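Local coordinates for DUF3218 domain-containing protein (Pseudomonas aeruginosa, PDB 2IGS), which is of unknown function and is a largely helical member of the DUF3218 family, at the interface of chains A and B. Sequence-based numbering; all coordinates share one arbitrary frame. Chains: chain A/B, Hypothetical protein.

Contact 1: the interface of chains A and B. Residues chain A 73-74, 77; chain B 8, 15, 18-19, 73.
A:Val77 packs against B:Ile19 where two helices of the DUF3218 fold meet. Helix 63-82 of chain A lies against helix 12-27 of chain B, so the contact is a helix-to-helix packing patch.

Apolar packing comes first. The terminal methyl CD1 of B:Ile19 sits against both branches of A:Val77 and lies 3.8 Å from A:Val77 CG2. The two side chains meet at a slant. B:Ile19 CG1 stands anti to its carbonyl carbon (chi1 -70°), and the same branch lies over the A:Ala74 backbone, with CG1 3.9 Å from A:Ala74 CA. The small A:Ala74 side chain probably lets B:Ile19 come this near to the helix backbone. One turn before A:Val77, A:Ile73 uses its short branch, and CG2 is 3.9 Å from B:Asn18 CB. These side chains cross at about a right angle. At the other end, A:Val77 CG1 meets B:Ile8 CD1 at 4.0 Å, also at about a right angle. A:Val77 CG2 also packs on the B:Ser15 carbonyl, 3.8 Å from its O.

The polar link runs through water. One water joins the chains: it lies 2.7 Å from A:Val77 O and 2.9 Å from B:Ile8 N, the N-H pointing fairly straight at it (152°).

Contact 2: the interface of chains A and B. Residues chain A 59, 61, 63; chain B 25-29, 87.
The main-chain O of B:Gln26 is modelled over one face of the A:Gln63 side-chain amide. The side-chain nitrogen NZ of B:Lys87 stands towards that same face, displaced to the OE1 side, 3.5 Å from A:Gln63 OE1. Beyond the amide nitrogen lies the ring of B:Pro29, crossing the glutamine at about a right angle. CG and CD of A:Gln63 lie too near B:Gln26 O, and NE2 too near B:Pro29 CD, so the amide placement is doubtful. In this DUF3218 protein the patch joins the start of helix 63-82 of chain A to the end of helix 12-27 of chain B.

A:Gln63 NE2 is 3.2 Å from B:Gln26 O, but its N-H points away, and this pair is not a hydrogen bond. B:Gln26 O accepts a hydrogen bond within its own chain, from B:Lys87 NZ at 2.8 Å. The donor sits above the carbonyl plane (43° out of it). The lysine reaches over with an extended chain from the start of helix 87-113. A disulfide of B:Cys27 with Cys91 ties the same two helices.

Further along, B:Pro29 CB rests 3.3 Å from the A:Ser59 carbonyl O. B:Arg25, bent at chi2 and chi3, sets NH2 beside A:Ser59, 3.3 Å from CA, a packing contact. A water links the chains' backbones, 3.2 Å from A:Ala61 O and 3.0 Å from B:Arg25 O.

Contact 3: the interface of chains A and B. Residues chain A 77-78, 81; chain B 8, 73.
A:Thr78 and A:Phe81 meet B:Ile73 helix to helix, all three with regular helical backbone angles; B:Ile8 lies in a loop, though its own backbone angles are also near helical.

On the chain B side, B:Ile73 contributes most, with 63 Å² of its surface hidden. Its two branches part. CG2 stands anti to the backbone N and turns to A:Thr78, lying 3.3 Å from the hydroxyl OG1. This is a methyl set against an oxygen, a van der Waals contact. The longer branch runs out straight through chi2 (176°), and its CD1 reaches the root of the A:Phe81 side chain, 3.5 Å from CB. The same methyl is 3.7 Å from A:Phe81 CG, so it packs where the ring leaves the backbone. Both residues of chain A meet B:Ile73 at a slant.

A:Phe81 has CG anti to its backbone N (chi1 -172°), which sends the ring outward and on towards the C-terminal end of the helix. B:Ile8 meets it with its short branch: CG2 lies at the ring edge, in the ring plane, 3.8 Å from CD2. The other branch of B:Ile8 goes to A:Val77. The loop residue thus packs between valine and phenylalanine.

In the fold, the chain A residues occupy the last turns of helix 63-82. B:Ile73 lies near the middle of helix 63-85, and B:Ile8 is in the N-terminal segment leading to helix 12-27.

Contact 1: the interface of chains A and B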
loop_
_atom_site.group_PDB
_atom_site.type_symbol
_atom_site.label_atom_id
_atom_site.label_comp_id
_atom_site.label_asym_id
_atom_site.label_seq_id
_atom_site.Cartn_x
_atom_site.Cartn_y
_atom_site.Cartn_z
ATOM N N ILE A 73 -7.185 -18.546 13.144
ATOM C CA ILE A 73 -6.868 -19.936 13.495
ATOM C C ILE A 73 -6.233 -20.038 14.885
ATOM O O ILE A 73 -6.598 -20.898 15.668
ATOM C CB ILE A 73 -5.900 -20.531 12.455
ATOM C CG1 ILE A 73 -6.555 -20.571 11.072
ATOM C CG2 ILE A 73 -5.371 -21.922 12.881
ATOM C CD1 ILE A 73 -5.556 -20.827 9.975
ATOM N N ALA A 74 -5.279 -19.169 15.188
ATOM C CA ALA A 74 -4.697 -19.121 16.521
ATOM C C ALA A 74 -5.759 -18.757 17.579
ATOM O O ALA A 74 -5.787 -19.334 18.673
ATOM C CB ALA A 74 -3.528 -18.137 16.557
ATOM N N VAL A 77 -7.859 -21.700 18.361
ATOM C CA VAL A 77 -7.223 -22.620 19.301
ATOM C C VAL A 77 -7.433 -22.156 20.749
ATOM O O VAL A 77 -7.718 -22.970 21.639
ATOM C CB VAL A 77 -5.726 -22.831 18.972
ATOM C CG1 VAL A 77 -5.030 -23.608 20.108
ATOM C CG2 VAL A 77 -5.602 -23.560 17.656
ATOM N N ILE B 8 -7.029 -28.213 21.541
ATOM C CA ILE B 8 -5.618 -28.359 21.944
ATOM C C ILE B 8 -5.397 -29.425 23.036
ATOM O O ILE B 8 -4.308 -29.998 23.147
ATOM C CB ILE B 8 -5.009 -26.967 22.359
ATOM C CG1 ILE B 8 -3.464 -26.972 22.256
ATOM C CG2 ILE B 8 -5.564 -26.495 23.720
ATOM C CD1 ILE B 8 -2.817 -25.681 22.783
ATOM N N SER B 15 -3.571 -28.975 16.679
ATOM C CA SER B 15 -3.838 -27.586 17.084
ATOM C C SER B 15 -2.593 -26.718 16.998
ATOM O O SER B 15 -2.644 -25.620 16.445
ATOM C CB SER B 15 -4.408 -27.532 18.492
ATOM O OG SER B 15 -5.550 -28.346 18.558
ATOM N N ASN B 18 -1.498 -26.399 13.234
ATOM C CA ASN B 18 -2.331 -25.383 12.569
ATOM C C ASN B 18 -1.875 -23.934 12.809
ATOM O O ASN B 18 -1.846 -23.125 11.875
ATOM C CB ASN B 18 -3.807 -25.542 12.992
ATOM C CG ASN B 18 -4.513 -26.698 12.280
ATOM O OD1 ASN B 18 -3.968 -27.307 11.349
ATOM N ND2 ASN B 18 -5.763 -26.966 12.682
ATOM N N ILE B 19 -1.525 -23.615 14.055
ATOM C CA ILE B 19 -0.943 -22.306 14.409
ATOM C C ILE B 19 0.399 -22.064 13.679
ATOM O O ILE B 19 0.607 -21.005 13.093
ATOM C CB ILE B 19 -0.722 -22.144 15.962
ATOM C CG1 ILE B 19 -2.059 -22.022 16.707
ATOM C CG2 ILE B 19 0.139 -20.921 16.263
ATOM C CD1 ILE B 19 -2.019 -22.490 18.131
ATOM N N ILE B 73 0.045 -21.310 23.950
ATOM C CA ILE B 73 -0.879 -20.296 23.466
ATOM C C ILE B 73 -0.334 -18.900 23.758
ATOM O O ILE B 73 -0.335 -18.066 22.871
ATOM C CB ILE B 73 -2.300 -20.450 24.089
ATOM C CG1 ILE B 73 -2.956 -21.760 23.624
ATOM C CG2 ILE B 73 -3.180 -19.229 23.762
ATOM C CD1 ILE B 73 -4.341 -22.051 24.269
HETATM O O HOH W 1 -8.180 -25.564 21.298
#

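Contact 2: the interface of chains A and B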
loop_
_atom_site.group_PDB
_atom_site.type_symbol
_atom_site.label_atom_id
_atom_site.label_comp_id
_atom_site.label_asym_id
_atom_site.label_seq_id
_atom_site.Cartn_x
_atom_site.Cartn_y
_atom_site.Cartn_z
ATOM N N SER A 59 0.042 -20.426 -3.052
ATOM C CA SER A 59 1.452 -20.256 -2.737
ATOM C C SER A 59 1.906 -18.833 -3.014
ATOM O O SER A 59 3.018 -18.462 -2.647
ATOM C CB SER A 59 2.327 -21.267 -3.478
ATOM O OG SER A 59 2.380 -20.998 -4.857
ATOM N N ALA A 61 -0.336 -16.233 -2.239
ATOM C CA ALA A 61 -1.295 -15.471 -1.418
ATOM C C ALA A 61 -0.728 -14.183 -0.807
ATOM O O ALA A 61 0.457 -14.116 -0.452
ATOM C CB ALA A 61 -1.847 -16.350 -0.314
ATOM N N GLN A 63 0.399 -11.724 1.706
ATOM C CA GLN A 63 0.951 -11.949 3.021
ATOM C C GLN A 63 0.171 -11.341 4.205
ATOM O O GLN A 63 0.071 -12.000 5.240
ATOM C CB GLN A 63 2.417 -11.534 3.039
ATOM C CG GLN A 63 3.241 -12.492 3.796
ATOM C CD GLN A 63 4.559 -12.821 3.105
ATOM O OE1 GLN A 63 5.494 -12.002 3.048
ATOM N NE2 GLN A 63 4.653 -14.045 2.613
ATOM N N ARG B 25 3.082 -19.595 6.648
ATOM C CA ARG B 25 2.525 -19.012 5.422
ATOM C C ARG B 25 2.664 -17.485 5.361
ATOM O O ARG B 25 2.869 -16.940 4.282
ATOM C CB ARG B 25 1.073 -19.466 5.155
ATOM C CG ARG B 25 0.322 -18.604 4.125
ATOM C CD ARG B 25 -0.505 -19.415 3.129
ATOM N NE ARG B 25 0.249 -19.757 1.916
ATOM C CZ ARG B 25 0.546 -20.999 1.530
ATOM N NH1 ARG B 25 0.148 -22.052 2.239
ATOM N NH2 ARG B 25 1.241 -21.195 0.415
ATOM N N GLN B 26 2.562 -16.806 6.508
ATOM C CA GLN B 26 2.817 -15.346 6.550
ATOM C C GLN B 26 4.295 -15.060 6.363
ATOM O O GLN B 26 4.655 -14.037 5.794
ATOM C CB GLN B 26 2.431 -14.668 7.857
ATOM C CG GLN B 26 1.885 -15.500 8.940
ATOM C CD GLN B 26 1.914 -14.774 10.268
ATOM O OE1 GLN B 26 2.459 -13.666 10.393
ATOM N NE2 GLN B 26 1.317 -15.392 11.274
ATOM N N CYS B 27 5.140 -15.950 6.888
ATOM C CA CYS B 27 6.593 -15.859 6.732
ATOM C C CYS B 27 6.977 -16.025 5.274
ATOM O O CYS B 27 7.711 -15.216 4.713
ATOM C CB CYS B 27 7.302 -16.934 7.561
ATOM S SG CYS B 27 7.273 -16.659 9.351
ATOM N N ASN B 28 6.467 -17.080 4.660
ATOM C CA ASN B 28 6.887 -17.466 3.324
ATOM C C ASN B 28 5.854 -18.439 2.780
ATOM O O ASN B 28 5.785 -19.583 3.237
ATOM C CB ASN B 28 8.274 -18.123 3.378
ATOM C CG ASN B 28 8.836 -18.442 2.005
ATOM O OD1 ASN B 28 8.425 -17.870 0.993
ATOM N ND2 ASN B 28 9.790 -19.369 1.971
ATOM N N PRO B 29 5.034 -17.984 1.808
ATOM C CA PRO B 29 3.990 -18.863 1.287
ATOM C C PRO B 29 4.562 -19.875 0.288
ATOM O O PRO B 29 3.848 -20.782 -0.147
ATOM C CB PRO B 29 3.003 -17.895 0.628
ATOM C CG PRO B 29 3.814 -16.690 0.273
ATOM C CD PRO B 29 5.050 -16.671 1.138
ATOM N N LYS B 87 10.071 -9.638 12.315
ATOM C CA LYS B 87 9.535 -10.698 11.433
ATOM C C LYS B 87 10.620 -11.582 10.829
ATOM O O LYS B 87 10.481 -12.809 10.793
ATOM C CB LYS B 87 8.640 -10.148 10.307
ATOM C CG LYS B 87 7.935 -11.255 9.512
ATOM C CD LYS B 87 7.123 -10.748 8.341
ATOM C CE LYS B 87 6.388 -11.905 7.679
ATOM N NZ LYS B 87 5.516 -11.513 6.531
HETATM O O HOH W 2 1.093 -15.370 2.472
#

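Contact 3: the interface of chains A and B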
loop_
_atom_site.group_PDB
_atom_site.type_symbol
_atom_site.label_atom_id
_atom_site.label_comp_id
_atom_site.label_asym_id
_atom_site.label_seq_id
_atom_site.Cartn_x
_atom_site.Cartn_y
_atom_site.Cartn_z
ATOM N N VAL A 77 -7.859 -21.700 18.361
ATOM C CA VAL A 77 -7.223 -22.620 19.301
ATOM C C VAL A 77 -7.433 -22.156 20.749
ATOM O O VAL A 77 -7.718 -22.970 21.639
ATOM C CB VAL A 77 -5.726 -22.831 18.972
ATOM C CG1 VAL A 77 -5.030 -23.608 20.108
ATOM C CG2 VAL A 77 -5.602 -23.560 17.656
ATOM N N THR A 78 -7.315 -20.850 20.962
ATOM C CA THR A 78 -7.552 -20.233 22.259
ATOM C C THR A 78 -8.992 -20.380 22.721
ATOM O O THR A 78 -9.242 -20.692 23.888
ATOM C CB THR A 78 -7.199 -18.760 22.204
ATOM O OG1 THR A 78 -5.820 -18.649 21.848
ATOM C CG2 THR A 78 -7.453 -18.075 23.562
ATOM N N PHE A 81 -9.274 -23.940 23.982
ATOM C CA PHE A 81 -8.745 -23.994 25.337
ATOM C C PHE A 81 -9.700 -23.401 26.399
ATOM O O PHE A 81 -9.937 -24.000 27.473
ATOM C CB PHE A 81 -7.414 -23.267 25.420
ATOM C CG PHE A 81 -6.726 -23.450 26.740
ATOM C CD1 PHE A 81 -6.830 -22.479 27.744
ATOM C CD2 PHE A 81 -5.994 -24.617 26.997
ATOM C CE1 PHE A 81 -6.188 -22.676 28.985
ATOM C CE2 PHE A 81 -5.367 -24.833 28.226
ATOM C CZ PHE A 81 -5.447 -23.866 29.216
ATOM N N ILE B 8 -7.029 -28.213 21.541
ATOM C CA ILE B 8 -5.618 -28.359 21.944
ATOM C C ILE B 8 -5.397 -29.425 23.036
ATOM O O ILE B 8 -4.308 -29.998 23.147
ATOM C CB ILE B 8 -5.009 -26.967 22.359
ATOM C CG1 ILE B 8 -3.464 -26.972 22.256
ATOM C CG2 ILE B 8 -5.564 -26.495 23.720
ATOM C CD1 ILE B 8 -2.817 -25.681 22.783
ATOM N N ILE B 73 0.045 -21.310 23.950
ATOM C CA ILE B 73 -0.879 -20.296 23.466
ATOM C C ILE B 73 -0.334 -18.900 23.758
ATOM O O ILE B 73 -0.335 -18.066 22.871
ATOM C CB ILE B 73 -2.300 -20.450 24.089
ATOM C CG1 ILE B 73 -2.956 -21.760 23.624
ATOM C CG2 ILE B 73 -3.180 -19.229 23.762
ATOM C CD1 ILE B 73 -4.341 -22.051 24.269
HETATM O O HOH W 3 -8.180 -25.564 21.298
#

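Contacts 1 and 3 are neighbours, with C-alpha centres about 5 Å apart, and share A:Val77, B:Ile8 and B:Ile73. Contact 2 lies about 17 Å from contact 1 and about 22 Å from contact 3. Helix 63-82 of chain A runs through all three, from its first residue in contact 2 to its last turns in contact 3. Helix 12-27 of chain B serves contacts 1 and 2. Residue 73 has different partners in the two chains, in keeping with an interface that is not an exact two-fold. The pairing belongs to the deposited eight-chain assembly and may not be the biological one.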